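Side-chain contacts in thiol-activated cytolysin (Desulfobulbus propionicus, PDB 6NAL), which probably punctures target membranes as a pore-forming toxin of the thiol-activated (cholesterol-dependent) cytolysin family, whose members assemble into large rings of subunits: residues 68-73 with 88-93; 100-105 with 126-131; 112-115 with 119-122; 167-172 with 296-301; 195-200 with 321-326. All coordinates share one frame; numbering follows the deposited sequence.

Contact 1: residues 68-73 with 88-93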
# COMPACT_ATOMS: atom_id res chain seq x y z
N GLU A 68 -41.16 18.35 9.41
CA GLU A 68 -41.76 18.46 8.08
C GLU A 68 -42.64 19.70 7.97
O GLU A 68 -42.66 20.36 6.93
CB GLU A 68 -42.61 17.22 7.73
CG GLU A 68 -41.96 15.84 7.94
CD GLU A 68 -42.63 14.72 7.08
OE1 GLU A 68 -43.78 14.93 6.56
OE2 GLU A 68 -41.99 13.63 6.95
N ASP A 69 -43.38 20.03 9.03
CA ASP A 69 -44.29 21.18 9.01
C ASP A 69 -43.58 22.52 9.12
O ASP A 69 -44.25 23.54 9.07
CB ASP A 69 -45.31 21.06 10.13
CG ASP A 69 -44.67 21.21 11.53
OD1 ASP A 69 -43.41 21.16 11.67
OD2 ASP A 69 -45.45 21.38 12.49
N VAL A 70 -42.25 22.54 9.17
CA VAL A 70 -41.45 23.76 9.23
C VAL A 70 -40.50 23.90 8.06
O VAL A 70 -39.86 24.96 7.91
CB VAL A 70 -40.69 23.81 10.57
CG1 VAL A 70 -39.50 24.68 10.52
CG2 VAL A 70 -41.67 24.23 11.65
N THR A 71 -40.43 22.91 7.17
CA THR A 71 -39.46 22.96 6.10
C THR A 71 -40.12 22.73 4.77
O THR A 71 -39.59 22.04 3.89
CB THR A 71 -38.37 21.91 6.27
OG1 THR A 71 -38.99 20.63 6.38
CG2 THR A 71 -37.57 22.12 7.47
N TYR A 72 -41.29 23.24 4.63
CA TYR A 72 -42.06 23.16 3.39
C TYR A 72 -41.67 24.30 2.46
O TYR A 72 -41.10 25.33 2.88
CB TYR A 72 -43.57 23.20 3.69
CG TYR A 72 -43.97 24.44 4.50
CD1 TYR A 72 -43.88 24.44 5.89
CD2 TYR A 72 -44.36 25.62 3.87
CE1 TYR A 72 -44.21 25.58 6.65
CE2 TYR A 72 -44.65 26.75 4.61
CZ TYR A 72 -44.58 26.72 6.00
OH TYR A 72 -44.88 27.80 6.76
N PRO A 73 -41.98 24.15 1.18
CA PRO A 73 -41.59 25.18 0.23
C PRO A 73 -42.23 26.51 0.61
O PRO A 73 -43.43 26.59 0.83
CB PRO A 73 -42.13 24.66 -1.12
CG PRO A 73 -42.29 23.22 -0.93
CD PRO A 73 -42.51 22.94 0.54
N PRO A 88 -34.30 22.66 12.59
CA PRO A 88 -34.49 24.00 12.03
C PRO A 88 -35.47 24.81 12.87
O PRO A 88 -36.43 24.28 13.44
CB PRO A 88 -35.02 23.72 10.62
CG PRO A 88 -35.75 22.44 10.77
CD PRO A 88 -34.99 21.62 11.82
N GLN A 89 -35.20 26.11 12.95
CA GLN A 89 -35.90 27.01 13.85
C GLN A 89 -36.87 27.81 12.99
O GLN A 89 -36.47 28.65 12.16
CB GLN A 89 -34.91 27.93 14.60
CG GLN A 89 -35.61 28.85 15.60
CD GLN A 89 -34.69 29.87 16.27
OE1 GLN A 89 -33.47 29.70 16.33
NE2 GLN A 89 -35.29 30.97 16.78
N GLU A 90 -38.16 27.53 13.17
CA GLU A 90 -39.21 28.29 12.52
C GLU A 90 -39.13 29.79 12.84
O GLU A 90 -38.81 30.19 13.96
CB GLU A 90 -40.55 27.72 12.94
CG GLU A 90 -41.78 28.22 12.17
CD GLU A 90 -43.07 27.57 12.72
OE1 GLU A 90 -43.05 27.17 13.91
OE2 GLU A 90 -44.08 27.44 11.96
N LEU A 91 -39.36 30.60 11.82
CA LEU A 91 -39.56 32.04 11.92
C LEU A 91 -41.06 32.28 11.80
O LEU A 91 -41.60 32.42 10.71
CB LEU A 91 -38.80 32.75 10.81
CG LEU A 91 -39.10 34.24 10.73
CD1 LEU A 91 -38.85 34.81 12.12
CD2 LEU A 91 -38.26 34.93 9.74
N ALA A 92 -41.74 32.30 12.94
CA ALA A 92 -43.20 32.31 12.96
C ALA A 92 -43.72 33.75 12.93
O ALA A 92 -43.83 34.43 13.95
CB ALA A 92 -43.73 31.56 14.18
N VAL A 93 -44.02 34.21 11.72
CA VAL A 93 -44.69 35.50 11.52
C VAL A 93 -45.73 35.35 10.41
O VAL A 93 -45.80 34.35 9.71
CB VAL A 93 -43.70 36.64 11.19
CG1 VAL A 93 -42.87 36.99 12.41
CG2 VAL A 93 -42.78 36.27 10.05
O HOH W 1 -43.38 27.56 9.30

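Contact 2: residues 100-105 with 126-131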
# COMPACT_ATOMS: atom_id res chain seq x y z
N ILE A 100 -45.89 29.11 -5.66
CA ILE A 100 -45.45 27.75 -5.38
C ILE A 100 -45.60 26.98 -6.67
O ILE A 100 -46.64 27.05 -7.33
CB ILE A 100 -46.30 27.12 -4.27
CG1 ILE A 100 -46.20 27.94 -2.98
CG2 ILE A 100 -45.92 25.67 -4.04
CD1 ILE A 100 -44.87 27.85 -2.30
N THR A 101 -44.55 26.26 -7.07
CA THR A 101 -44.54 25.55 -8.34
C THR A 101 -44.21 24.09 -8.09
O THR A 101 -43.22 23.78 -7.42
CB THR A 101 -43.52 26.18 -9.30
OG1 THR A 101 -43.91 27.55 -9.56
CG2 THR A 101 -43.40 25.40 -10.59
N VAL A 102 -45.07 23.20 -8.58
CA VAL A 102 -44.88 21.77 -8.50
C VAL A 102 -44.28 21.32 -9.82
O VAL A 102 -44.88 21.56 -10.87
CB VAL A 102 -46.19 21.02 -8.27
CG1 VAL A 102 -45.94 19.56 -8.18
CG2 VAL A 102 -46.88 21.56 -7.05
N ASP A 103 -43.15 20.65 -9.77
CA ASP A 103 -42.51 20.16 -10.97
C ASP A 103 -42.72 18.65 -11.04
O ASP A 103 -42.05 17.90 -10.33
CB ASP A 103 -41.02 20.47 -10.98
CG ASP A 103 -40.29 19.71 -12.07
OD1 ASP A 103 -40.87 19.61 -13.20
OD2 ASP A 103 -39.16 19.18 -11.81
N LEU A 104 -43.70 18.22 -11.88
CA LEU A 104 -43.78 16.78 -12.05
C LEU A 104 -43.23 16.37 -13.40
O LEU A 104 -43.53 17.02 -14.40
CB LEU A 104 -45.18 16.20 -11.94
CG LEU A 104 -45.87 16.64 -10.68
CD1 LEU A 104 -46.77 17.80 -11.08
CD2 LEU A 104 -46.68 15.54 -10.10
N PRO A 105 -42.54 15.24 -13.45
CA PRO A 105 -41.86 14.80 -14.69
C PRO A 105 -42.87 14.40 -15.74
O PRO A 105 -43.89 13.77 -15.45
CB PRO A 105 -41.02 13.60 -14.25
CG PRO A 105 -41.28 13.44 -12.72
CD PRO A 105 -42.58 14.18 -12.44
N ASN A 126 -51.16 18.74 -2.89
CA ASN A 126 -51.97 17.55 -3.02
C ASN A 126 -53.09 17.72 -4.03
O ASN A 126 -53.57 16.73 -4.58
CB ASN A 126 -52.54 17.16 -1.68
CG ASN A 126 -51.55 16.41 -0.85
OD1 ASN A 126 -50.69 15.66 -1.36
ND2 ASN A 126 -51.65 16.60 0.44
N ASP A 127 -53.50 18.96 -4.30
CA ASP A 127 -54.47 19.21 -5.35
C ASP A 127 -53.85 18.96 -6.72
O ASP A 127 -54.31 18.11 -7.48
CB ASP A 127 -55.01 20.62 -5.24
CG ASP A 127 -56.11 20.89 -6.25
OD1 ASP A 127 -56.16 22.02 -6.78
OD2 ASP A 127 -56.90 19.95 -6.52
N ILE A 128 -52.76 19.68 -7.04
CA ILE A 128 -52.03 19.44 -8.29
C ILE A 128 -51.70 17.95 -8.46
O ILE A 128 -51.71 17.42 -9.57
CB ILE A 128 -50.76 20.30 -8.32
CG1 ILE A 128 -51.20 21.76 -8.29
CG2 ILE A 128 -49.90 19.97 -9.53
CD1 ILE A 128 -50.07 22.72 -8.20
N LEU A 129 -51.33 17.28 -7.37
CA LEU A 129 -51.08 15.84 -7.45
C LEU A 129 -52.34 15.08 -7.85
O LEU A 129 -52.27 14.13 -8.65
CB LEU A 129 -50.57 15.33 -6.11
CG LEU A 129 -49.06 15.31 -5.87
CD1 LEU A 129 -48.83 14.78 -4.48
CD2 LEU A 129 -48.41 14.46 -6.90
N SER A 130 -53.48 15.46 -7.27
CA SER A 130 -54.75 14.82 -7.61
C SER A 130 -55.04 14.95 -9.10
O SER A 130 -55.35 13.96 -9.76
CB SER A 130 -55.87 15.42 -6.77
OG SER A 130 -55.71 15.00 -5.42
N LYS A 131 -54.88 16.15 -9.65
CA LYS A 131 -55.20 16.34 -11.05
C LYS A 131 -54.24 15.56 -11.92
O LYS A 131 -54.59 15.18 -13.03
CB LYS A 131 -55.20 17.83 -11.41
CG LYS A 131 -56.12 18.76 -10.55
CD LYS A 131 -57.39 18.08 -10.01
CE LYS A 131 -58.06 18.86 -8.85
NZ LYS A 131 -57.88 20.33 -8.99

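Contact 3: residues 112-115 with 119-122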
# COMPACT_ATOMS: atom_id res chain seq x y z
N PHE A 112 -49.26 27.84 -8.18
CA PHE A 112 -50.38 28.34 -7.42
C PHE A 112 -49.79 29.32 -6.42
O PHE A 112 -48.62 29.23 -6.04
CB PHE A 112 -51.17 27.20 -6.79
CG PHE A 112 -50.48 26.51 -5.71
CD1 PHE A 112 -49.81 25.33 -5.95
CD2 PHE A 112 -50.50 27.02 -4.44
CE1 PHE A 112 -49.16 24.67 -4.94
CE2 PHE A 112 -49.84 26.37 -3.40
CZ PHE A 112 -49.18 25.19 -3.65
N LYS A 113 -50.58 30.33 -6.10
CA LYS A 113 -50.16 31.44 -5.26
C LYS A 113 -50.97 31.32 -3.98
O LYS A 113 -52.19 31.24 -4.04
CB LYS A 113 -50.40 32.78 -5.96
CG LYS A 113 -49.40 33.88 -5.63
CD LYS A 113 -49.86 35.19 -6.24
CE LYS A 113 -48.79 35.82 -7.14
NZ LYS A 113 -47.51 36.10 -6.41
N VAL A 114 -50.30 31.27 -2.84
CA VAL A 114 -50.98 31.25 -1.55
C VAL A 114 -50.04 31.80 -0.49
O VAL A 114 -48.82 31.94 -0.71
CB VAL A 114 -51.46 29.83 -1.16
CG1 VAL A 114 -50.29 28.89 -1.05
CG2 VAL A 114 -52.23 29.90 0.15
N VAL A 115 -50.59 32.13 0.66
CA VAL A 115 -49.75 32.51 1.79
C VAL A 115 -49.00 31.28 2.28
O VAL A 115 -49.63 30.27 2.63
CB VAL A 115 -50.57 33.16 2.92
CG1 VAL A 115 -51.34 34.37 2.37
CG2 VAL A 115 -51.49 32.17 3.55
N ALA A 119 -50.31 24.16 5.99
CA ALA A 119 -51.60 23.63 5.58
C ALA A 119 -51.97 24.11 4.18
O ALA A 119 -52.52 23.36 3.38
CB ALA A 119 -52.68 24.01 6.59
N ASN A 120 -51.62 25.36 3.86
CA ASN A 120 -51.87 25.87 2.52
C ASN A 120 -50.93 25.25 1.48
O ASN A 120 -51.37 24.88 0.37
CB ASN A 120 -51.76 27.39 2.54
CG ASN A 120 -52.98 28.06 3.20
OD1 ASN A 120 -54.00 27.41 3.47
ND2 ASN A 120 -52.88 29.36 3.44
N VAL A 121 -49.64 25.12 1.79
CA VAL A 121 -48.76 24.57 0.78
C VAL A 121 -49.12 23.11 0.58
O VAL A 121 -49.15 22.64 -0.55
CB VAL A 121 -47.28 24.71 1.14
CG1 VAL A 121 -46.39 24.01 0.15
CG2 VAL A 121 -46.91 26.24 1.14
N ARG A 122 -49.44 22.39 1.65
CA ARG A 122 -49.72 20.97 1.52
C ARG A 122 -50.97 20.74 0.68
O ARG A 122 -50.98 19.93 -0.25
CB ARG A 122 -49.88 20.35 2.91
CG ARG A 122 -50.13 18.82 2.88
CD ARG A 122 -50.10 18.16 4.29
NE ARG A 122 -50.87 18.94 5.27
CZ ARG A 122 -50.96 18.66 6.56
NH1 ARG A 122 -50.32 17.61 7.07
NH2 ARG A 122 -51.68 19.44 7.37

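Contact 4: residues 167-172 with 296-301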
# COMPACT_ATOMS: atom_id res chain seq x y z
N ILE A 167 -30.08 11.90 10.58
CA ILE A 167 -29.50 10.92 11.49
C ILE A 167 -30.52 10.48 12.52
O ILE A 167 -30.61 9.30 12.88
CB ILE A 167 -28.24 11.49 12.17
CG1 ILE A 167 -27.39 10.31 12.67
CG2 ILE A 167 -28.64 12.43 13.33
CD1 ILE A 167 -26.51 9.66 11.62
N SER A 168 -31.29 11.44 13.04
CA SER A 168 -32.25 11.14 14.08
C SER A 168 -33.19 10.03 13.66
O SER A 168 -33.38 9.06 14.39
CB SER A 168 -33.01 12.41 14.43
OG SER A 168 -34.30 12.10 14.93
N TYR A 169 -33.80 10.16 12.47
CA TYR A 169 -34.67 9.11 11.93
C TYR A 169 -33.92 7.79 11.79
O TYR A 169 -34.38 6.72 12.22
CB TYR A 169 -35.22 9.56 10.57
CG TYR A 169 -36.18 8.59 9.88
CD1 TYR A 169 -37.51 8.53 10.26
CD2 TYR A 169 -35.75 7.77 8.82
CE1 TYR A 169 -38.39 7.67 9.63
CE2 TYR A 169 -36.62 6.90 8.19
CZ TYR A 169 -37.94 6.85 8.60
OH TYR A 169 -38.82 6.00 7.99
N LEU A 170 -32.73 7.84 11.19
CA LEU A 170 -32.01 6.62 10.88
C LEU A 170 -31.49 5.95 12.13
O LEU A 170 -31.28 4.74 12.13
CB LEU A 170 -30.86 6.93 9.94
CG LEU A 170 -30.33 5.79 9.10
CD1 LEU A 170 -31.31 5.50 8.01
CD2 LEU A 170 -28.97 6.19 8.56
N LYS A 171 -31.26 6.73 13.20
CA LYS A 171 -30.85 6.12 14.46
C LYS A 171 -32.00 5.34 15.08
O LYS A 171 -31.79 4.23 15.60
CB LYS A 171 -30.29 7.20 15.41
CG LYS A 171 -28.76 7.42 15.12
CD LYS A 171 -28.02 7.97 16.35
CE LYS A 171 -28.63 9.28 16.82
NZ LYS A 171 -28.04 9.76 18.12
N GLN A 172 -33.21 5.93 15.06
CA GLN A 172 -34.39 5.20 15.50
C GLN A 172 -34.52 3.87 14.77
O GLN A 172 -34.53 2.80 15.39
CB GLN A 172 -35.68 6.03 15.29
CG GLN A 172 -36.92 5.37 15.91
CD GLN A 172 -38.16 5.38 14.98
OE1 GLN A 172 -38.23 6.16 14.02
NE2 GLN A 172 -39.14 4.51 15.28
N GLY A 296 -43.41 6.20 -0.17
CA GLY A 296 -44.22 5.10 -0.71
C GLY A 296 -44.67 4.18 0.42
O GLY A 296 -45.17 4.66 1.48
N SER A 297 -44.55 2.87 0.22
CA SER A 297 -44.35 1.96 1.34
C SER A 297 -43.57 2.55 2.52
O SER A 297 -42.70 3.43 2.31
CB SER A 297 -43.59 0.74 0.80
OG SER A 297 -42.23 1.08 0.58
N GLU A 298 -43.72 1.95 3.71
CA GLU A 298 -42.85 2.29 4.82
C GLU A 298 -42.61 0.97 5.50
O GLU A 298 -43.57 0.31 5.86
CB GLU A 298 -43.38 3.29 5.85
CG GLU A 298 -42.27 3.57 6.93
CD GLU A 298 -42.76 4.29 8.20
OE1 GLU A 298 -41.93 4.98 8.88
OE2 GLU A 298 -43.97 4.12 8.54
N ALA A 299 -41.34 0.56 5.61
CA ALA A 299 -41.04 -0.72 6.25
C ALA A 299 -39.68 -0.67 6.89
O ALA A 299 -38.82 0.11 6.48
CB ALA A 299 -41.07 -1.89 5.25
N VAL A 300 -39.48 -1.48 7.93
CA VAL A 300 -38.13 -1.77 8.41
C VAL A 300 -38.04 -3.27 8.60
O VAL A 300 -39.02 -3.90 9.01
CB VAL A 300 -37.68 -1.04 9.70
CG1 VAL A 300 -38.15 0.44 9.58
CG2 VAL A 300 -38.21 -1.63 10.88
N TYR A 301 -36.86 -3.83 8.29
CA TYR A 301 -36.54 -5.24 8.51
C TYR A 301 -35.21 -5.36 9.25
O TYR A 301 -34.29 -4.58 9.02
CB TYR A 301 -36.43 -6.00 7.18
CG TYR A 301 -37.52 -5.74 6.15
CD1 TYR A 301 -37.53 -4.56 5.46
CD2 TYR A 301 -38.51 -6.69 5.86
CE1 TYR A 301 -38.44 -4.33 4.51
CE2 TYR A 301 -39.47 -6.45 4.92
CZ TYR A 301 -39.41 -5.26 4.25
OH TYR A 301 -40.31 -4.87 3.31

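Contact 5: residues 195-200 with 321-326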
# COMPACT_ATOMS: atom_id res chain seq x y z
N GLN A 195 -34.61 7.68 -4.78
CA GLN A 195 -35.36 8.09 -5.96
C GLN A 195 -36.22 9.31 -5.67
O GLN A 195 -37.03 9.28 -4.74
CB GLN A 195 -36.24 6.96 -6.50
CG GLN A 195 -36.91 7.35 -7.80
CD GLN A 195 -37.70 6.20 -8.43
OE1 GLN A 195 -37.77 5.11 -7.86
NE2 GLN A 195 -38.33 6.47 -9.58
N ILE A 196 -36.08 10.34 -6.49
CA ILE A 196 -36.88 11.55 -6.40
C ILE A 196 -38.08 11.44 -7.34
O ILE A 196 -37.90 11.35 -8.57
CB ILE A 196 -36.05 12.79 -6.75
CG1 ILE A 196 -34.80 12.88 -5.86
CG2 ILE A 196 -36.87 14.05 -6.66
CD1 ILE A 196 -33.84 14.05 -6.26
N PHE A 197 -39.30 11.51 -6.79
CA PHE A 197 -40.48 11.43 -7.65
C PHE A 197 -40.83 12.79 -8.22
O PHE A 197 -40.97 12.94 -9.43
CB PHE A 197 -41.70 10.85 -6.90
CG PHE A 197 -41.52 9.43 -6.45
CD1 PHE A 197 -40.75 8.54 -7.16
CD2 PHE A 197 -42.13 8.98 -5.31
CE1 PHE A 197 -40.58 7.24 -6.73
CE2 PHE A 197 -41.97 7.68 -4.87
CZ PHE A 197 -41.17 6.81 -5.58
N TYR A 198 -40.94 13.81 -7.36
CA TYR A 198 -41.18 15.17 -7.82
C TYR A 198 -40.55 16.20 -6.88
O TYR A 198 -40.16 15.89 -5.76
CB TYR A 198 -42.68 15.46 -7.93
CG TYR A 198 -43.44 15.24 -6.62
CD1 TYR A 198 -43.92 13.98 -6.29
CD2 TYR A 198 -43.67 16.29 -5.70
CE1 TYR A 198 -44.64 13.78 -5.11
CE2 TYR A 198 -44.36 16.07 -4.54
CZ TYR A 198 -44.86 14.82 -4.27
OH TYR A 198 -45.52 14.58 -3.11
N SER A 199 -40.55 17.46 -7.34
CA SER A 199 -40.05 18.57 -6.55
C SER A 199 -41.08 19.70 -6.46
O SER A 199 -41.98 19.82 -7.29
CB SER A 199 -38.75 19.12 -7.15
OG SER A 199 -37.71 18.18 -7.03
N VAL A 200 -40.93 20.53 -5.42
CA VAL A 200 -41.75 21.71 -5.23
C VAL A 200 -40.86 22.87 -4.84
O VAL A 200 -40.14 22.81 -3.83
CB VAL A 200 -42.85 21.52 -4.17
CG1 VAL A 200 -43.65 22.81 -4.11
CG2 VAL A 200 -43.73 20.31 -4.45
N ASP A 321 -39.22 -2.89 -6.12
CA ASP A 321 -40.63 -2.55 -6.04
C ASP A 321 -40.92 -1.30 -6.87
O ASP A 321 -40.22 -0.28 -6.75
CB ASP A 321 -41.03 -2.31 -4.58
CG ASP A 321 -41.77 -3.50 -3.98
OD1 ASP A 321 -42.44 -4.22 -4.76
OD2 ASP A 321 -41.69 -3.71 -2.73
N ASN A 322 -41.91 -1.41 -7.74
CA ASN A 322 -42.57 -0.22 -8.24
C ASN A 322 -43.36 0.47 -7.15
O ASN A 322 -43.90 -0.17 -6.23
CB ASN A 322 -43.50 -0.57 -9.38
CG ASN A 322 -42.74 -0.91 -10.61
OD1 ASN A 322 -41.62 -1.48 -10.53
ND2 ASN A 322 -43.30 -0.51 -11.77
N THR A 323 -43.44 1.79 -7.23
CA THR A 323 -44.24 2.52 -6.28
C THR A 323 -45.48 3.09 -6.96
O THR A 323 -45.38 3.84 -7.94
CB THR A 323 -43.43 3.61 -5.58
OG1 THR A 323 -42.57 2.98 -4.64
CG2 THR A 323 -44.38 4.53 -4.83
N LEU A 324 -46.63 2.74 -6.40
CA LEU A 324 -47.96 3.15 -6.84
C LEU A 324 -48.27 4.46 -6.14
O LEU A 324 -48.74 4.48 -5.01
CB LEU A 324 -48.94 2.05 -6.50
CG LEU A 324 -50.27 1.98 -7.23
CD1 LEU A 324 -51.19 2.99 -6.54
CD2 LEU A 324 -50.09 2.24 -8.70
N LEU A 325 -47.97 5.58 -6.77
CA LEU A 325 -48.18 6.86 -6.11
C LEU A 325 -49.63 7.30 -6.27
O LEU A 325 -50.20 7.29 -7.37
CB LEU A 325 -47.22 7.91 -6.65
CG LEU A 325 -46.65 8.79 -5.53
CD1 LEU A 325 -45.84 8.05 -4.51
CD2 LEU A 325 -45.79 9.87 -6.12
N SER A 326 -50.23 7.68 -5.14
CA SER A 326 -51.67 7.88 -5.01
C SER A 326 -51.94 8.80 -3.81
O SER A 326 -51.01 9.32 -3.18
CB SER A 326 -52.37 6.52 -4.87
OG SER A 326 -52.36 6.08 -3.52

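Contact 1: residues 68-73 with 88-93
Glu90 runs its side chain past the CG2 methyl of Val70. Its CB sits 3.9 Å from Val70 CG2 and 4.0 Å from Val70 CG1, so it meets both branches of the valine. CG lies opposite the backbone N (chi1 -170°), and the chain stays extended beyond it. That shape keeps the same methyl close all the way along. Glu90 CG is 4.0 Å from Val70 CG2, and Glu90 CD comes to 3.8 Å from it. At the tip, Glu90 OE2 accepts a hydrogen bond from a water 2.8 Å away. This water is also bonded to Tyr72 OH, at 3.0 Å, and so bridges the two segments. Tyr72 OH has a further partner in Pro116 O. The contact lies beside the antiparallel sheet of the cytolysin domain: residues 89-90 form a short, weakly bonded strand paired with 76-78, which the 68-73 loop precedes. Val70 and Pro88 both pack on Leu77 of strand 76-78. Beside the Val70 and Glu90 pair, Thr71 CG2 meets Pro88 CG at 3.8 Å, with the two side chains roughly at a right angle. The hydroxyl of Thr71 is bonded to the backbone O of Tyr67, while its methyl serves the apolar contact.

Contact 2: residues 100-105 with 126-131
Val102 and Ile128 meet where helix 118-133 packs on the beta hairpin of strands 98-103 and 110-114. The helix follows the hairpin in the chain and folds back over one side of it. The contact between the two segments is wholly apolar, and all four residues that touch are buried. The closest approach is between Val102 CG2 and Ile128 CD1, at 3.6 Å. These two side chains reach toward each other and meet tip to tip. Ile128 also uses its other branch. Its CG2 lies opposite the backbone N and sits 4.1 Å from Val102 CB and 4.1 Å from Leu104 CD1. One isoleucine thus spans two residues of the first segment. Its side chain also packs on Ile110 and Phe112, so it reaches both strands of the hairpin. Leu104, just past the end of its strand, divides its two methyls between two helix residues: CD1 goes to Ile128 and CD2 to Leu129. Leu129 packs in turn on Tyr198 of strand 187-202. Next to Leu104, Pro105 packs on Trp439 of the second subunit. No hydrogen bond crosses between the two segments. Within the helix, Asn126 O accepts the backbone N of Ser130 at 3.0 Å and also the hydroxyl of Ser130. Ser130 OG is 2.9 Å from Asn126 O and lies 20° from the plane of that carbonyl.

Contact 3: residues 112-115 with 119-122
Asn120 reaches from the helix toward Val114 and Val115 and buries more surface here than any other residue. Its CB meets the CG2 methyl of Val114 at 3.5 Å. Its amide then continues past the same methyl, with Asn120 ND2 3.4 Å from Val114 CG2. The side chain has CG opposite the carbonyl carbon (chi1 -75°), which sends the amide toward the end of the first segment. There Asn120 ND2 comes within 3.1 Å of Val115 CG2, a tight approach for an amide nitrogen and a methyl. The same nitrogen donates to the backbone O of Val115. This bond is weak: Asn120 ND2 to Val115 O is 3.5 Å, although the N-H points well at the acceptor, at 160°. Strand 110-114 is the second strand of a beta hairpin with 98-103, and helix 118-133 starts only a few residues later. The contact therefore closes a tight strand-to-helix turn. Inside that turn, the backbone N of Asn120 is hydrogen-bonded to Thr117 OG1. Val114 presents both methyls to Asn120, and CG2 makes the closer contact. It is placed for this by lying opposite its own backbone N, while Val114 CG1 remains 4.2 Å from Asn120 CB. Val121 meets the first segment mainly through its backbone. Phe112 CZ is 4.0 Å from Val121 O, which lies obliquely to the ring. The side chain of Val121 packs on Tyr72 and Pro73.

Contact 4: residues 167-172 with 296-301
Tyr169 and Glu298 make the single point where these two segments touch. Their side chains come from opposite directions. Tyr169 CG lies opposite its backbone N (chi1 -178°), and the ring extends straight out from the helix. Glu298 is extended as well, so the two side chains meet only at their polar ends. The carboxylate meets the ring at its hydroxyl edge, and the two planes are nearly coplanar, 9° apart. Tyr169 OH donates to Glu298 OE1 at 3.4 Å, and the bond is weak. The stronger partner of Glu298 OE1 is Lys173 on the same helix, which forms a salt bridge with it. One carboxylate oxygen, just before strand 299-305, thus has two partners on helix 167-174, one of them weak. The contact between the segments is small and lies at the surface, with Glu298 exposed. Firmer packing is found beside the pair. The Tyr169 ring meets the ring of His294, with planes at about 30°. Leu170 is buried against Val292 and Leu159. Helix 167-174 thus rests against strand 287-294, close to the turn that leads into strand 299-305. It belongs to a group of short helices between strands 147-152 and 187-202. In cytolysins of this family such a helix bundle unfolds into a membrane-spanning beta hairpin, and this one probably does the same.

Contact 5: residues 195-200 with 321-326
Phe197 and Tyr198, neighbours in one strand, both face Tyr240 of the next strand: a classic beta bulge. Phe197 has the irregular backbone there (phi -85°, psi -52°). The bulge probably helps two successive aromatic residues reach the same leucine of segment 321-326. Leu325 CD2 is 3.9 Å from Phe197 CD2 and 4.2 Å from Tyr198 CE1. It comes to the Tyr198 ring at the edge, near its plane, but lies obliquely to the Phe197 ring. Leu325 CD1 adds a second methyl, 3.9 Å from Phe197 CE2. The far end of the Phe197 ring meets Thr323. Phe197 CZ is 3.9 Å from Thr323 CB, and Thr323 CG2 is 4.0 Å from Phe197 CE2. These two side chains stand about at a right angle. No hydrogen bond joins the segments, and all four touching residues are buried. Tyr198 also meets the ring of Tyr240, with planes about 15° apart. The 321-326 loop, between helix 309-320 and strand 332-340, thus lies over the bulged part of strand 187-202 in the cytolysin core sheet. Arg242 of strand 232-250 touches both Phe197 and Thr323, and Ile125 of helix 118-133 packs on Val200.

How the contacts relate
Contacts 1, 2 and 5 are buried; contacts 3 and 4 lie at the surface. All five reach the same antiparallel sheet. Contacts 2 and 3 share helix 118-133 and the hairpin beneath it, with contact 3 nested inside the loop that contact 2 closes. Contact 5 joins contact 2 through neighbouring strands, where Asp103 N probably bonds to Ser199 O. Pro73 at the end of 68-73 packs on Ile100, Val121 and Val200, linking contact 1 to contacts 2, 3 and 5. Chemistry follows place. Contacts 2 and 5 are apolar, and contact 1 adds a water bridge. The surface contacts each use one weak hydrogen bond, from an amide or a phenol.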